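Local coordinates for vacuolar aminopeptidase 1 (Saccharomyces cerevisiae S288c, PDB 4R8F), which removes N-terminal amino acids, preferably neutral or hydrophobic ones, from peptides as a dodecameric zinc metallopeptidase of the vacuole and is the major cargo of the Cvt pathway, at residues D126-I131 with V157-S162. Numbering follows the deposited sequence.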
loop_
_atom_site.group_PDB
_atom_site.type_symbol
_atom_site.label_atom_id
_atom_site.label_comp_id
_atom_site.label_asym_id
_atom_site.label_seq_id
_atom_site.Cartn_x
_atom_site.Cartn_y
_atom_site.Cartn_z
ATOM N N ASP A 126 -7.555 33.240 11.933
ATOM C CA ASP A 126 -7.161 34.624 11.677
ATOM C C ASP A 126 -8.351 35.502 11.315
ATOM O O ASP A 126 -8.326 36.236 10.322
ATOM C CB ASP A 126 -6.091 34.683 10.583
ATOM C CG ASP A 126 -4.890 33.800 10.889
ATOM O OD1 ASP A 126 -4.620 33.530 12.082
ATOM O OD2 ASP A 126 -4.216 33.370 9.932
ATOM N N ARG A 127 -9.394 35.401 12.135
ATOM C CA ARG A 127 -10.561 36.263 12.041
ATOM C C ARG A 127 -10.718 36.954 13.391
ATOM O O ARG A 127 -10.472 36.350 14.430
ATOM C CB ARG A 127 -11.808 35.442 11.713
ATOM C CG ARG A 127 -11.707 34.598 10.445
ATOM C CD ARG A 127 -12.153 35.339 9.193
ATOM N NE ARG A 127 -12.127 34.466 8.018
ATOM C CZ ARG A 127 -12.572 34.799 6.805
ATOM N NH1 ARG A 127 -13.095 35.997 6.570
ATOM N NH2 ARG A 127 -12.499 33.922 5.812
ATOM N N ASP A 128 -11.106 38.223 13.375
ATOM C CA ASP A 128 -11.302 38.981 14.608
ATOM C C ASP A 128 -12.577 38.477 15.291
ATOM O O ASP A 128 -13.656 38.536 14.698
ATOM C CB ASP A 128 -11.421 40.477 14.299
ATOM C CG ASP A 128 -10.211 41.032 13.543
ATOM O OD1 ASP A 128 -9.192 40.325 13.404
ATOM O OD2 ASP A 128 -10.287 42.187 13.073
ATOM N N LEU A 129 -12.456 37.982 16.525
ATOM C CA LEU A 129 -13.595 37.376 17.218
ATOM C C LEU A 129 -14.018 38.126 18.467
ATOM O O LEU A 129 -13.244 38.280 19.408
ATOM C CB LEU A 129 -13.293 35.923 17.588
ATOM C CG LEU A 129 -12.910 34.984 16.444
ATOM C CD1 LEU A 129 -12.569 33.610 16.994
ATOM C CD2 LEU A 129 -14.010 34.877 15.401
ATOM N N GLY A 130 -15.267 38.576 18.474
ATOM C CA GLY A 130 -15.855 39.202 19.649
ATOM C C GLY A 130 -16.414 38.124 20.554
ATOM O O GLY A 130 -16.534 36.967 20.159
ATOM N N ILE A 131 -16.748 38.508 21.773
ATOM C CA ILE A 131 -17.371 37.601 22.718
ATOM C C ILE A 131 -18.703 38.221 23.091
ATOM O O ILE A 131 -18.818 39.440 23.166
ATOM C CB ILE A 131 -16.473 37.345 23.953
ATOM C CG1 ILE A 131 -17.030 36.192 24.793
ATOM C CG2 ILE A 131 -16.315 38.601 24.799
ATOM C CD1 ILE A 131 -16.047 35.644 25.804
ATOM N N VAL A 157 -11.918 40.341 21.142
ATOM C CA VAL A 157 -11.217 39.949 22.358
ATOM C C VAL A 157 -10.301 38.759 22.123
ATOM O O VAL A 157 -9.538 38.387 23.017
ATOM C CB VAL A 157 -12.183 39.627 23.520
ATOM C CG1 VAL A 157 -12.991 40.864 23.884
ATOM C CG2 VAL A 157 -13.097 38.454 23.193
ATOM N N CYS A 158 -10.372 38.149 20.944
ATOM C CA CYS A 158 -9.561 36.977 20.690
ATOM C C CYS A 158 -9.537 36.561 19.225
ATOM O O CYS A 158 -10.202 37.159 18.380
ATOM C CB CYS A 158 -10.072 35.818 21.541
ATOM S SG CYS A 158 -11.399 34.871 20.765
ATOM N N ARG A 159 -8.754 35.522 18.947
ATOM C CA ARG A 159 -8.608 34.982 17.602
ATOM C C ARG A 159 -7.965 33.591 17.648
ATOM O O ARG A 159 -7.209 33.281 18.565
ATOM C CB ARG A 159 -7.806 35.977 16.750
ATOM C CG ARG A 159 -6.657 35.428 15.921
ATOM C CD ARG A 159 -5.587 36.497 15.776
ATOM N NE ARG A 159 -4.664 36.226 14.679
ATOM C CZ ARG A 159 -4.674 36.838 13.495
ATOM N NH1 ARG A 159 -5.564 37.789 13.207
ATOM N NH2 ARG A 159 -3.773 36.496 12.585
ATOM N N ILE A 160 -8.300 32.753 16.671
ATOM C CA ILE A 160 -7.706 31.429 16.536
ATOM C C ILE A 160 -6.605 31.540 15.485
ATOM O O ILE A 160 -6.898 31.684 14.299
ATOM C CB ILE A 160 -8.741 30.375 16.087
ATOM C CG1 ILE A 160 -9.961 30.378 17.016
ATOM C CG2 ILE A 160 -8.116 28.984 16.068
ATOM C CD1 ILE A 160 -11.181 29.714 16.417
ATOM N N PRO A 161 -5.334 31.490 15.914
ATOM C CA PRO A 161 -4.234 31.727 14.991
ATOM C C PRO A 161 -3.899 30.519 14.139
ATOM O O PRO A 161 -3.948 29.392 14.622
ATOM C CB PRO A 161 -3.065 32.037 15.922
ATOM C CG PRO A 161 -3.356 31.237 17.140
ATOM C CD PRO A 161 -4.851 31.243 17.282
ATOM N N SER A 162 -3.573 30.765 12.876
ATOM C CA SER A 162 -2.940 29.759 12.037
ATOM C C SER A 162 -1.455 29.745 12.387
ATOM O O SER A 162 -0.939 30.701 12.964
ATOM C CB SER A 162 -3.145 30.085 10.555
ATOM O OG SER A 162 -2.578 31.339 10.214
#
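Val157 and Cys158 both face Leu129, a classic beta bulge that joins strand 129-137 of an antiparallel sheet to the loop after strand 146-151; Leu129 and Cys158 form a single antiparallel hydrogen-bonded bridge. Leu129 N donates to Cys158 O (3.0 Å), while Leu129 O accepts Cys158 N (3.3 Å) and, weakly, Val157 N. Toward the other end of the contact, Asp126 N donates to Ile160 O (2.9 Å).

Apolar contacts flank the bulge. Val157 CG2 meets Ile131 CG2 at 3.6 Å, the two side chains crossing at about a right angle. Leu129 lays CB against Cys158 SG and reaches Ile160 CG1 with CD1, and Leu237 of strand 230-239 touches both Ile131 and Cys158.

Charged and polar groups gather round Asp126, at a subunit interface. Its OD1 sits over a face of the Arg159 guanidinium, 3.1 Å from NH2, in a purely electrostatic salt bridge; the planes are only 19° apart. In a neighbouring subunit, Arg438 O accepts that NH2 and Ser436 bonds to Asp126 OD2. Ser162 N donates to Asp126 OD1 on the syn side, 31° out of the carboxylate plane. With chi1 at 60°, Ser162 OG meets the syn lone pair of Asp126 OD2 at 2.6 Å.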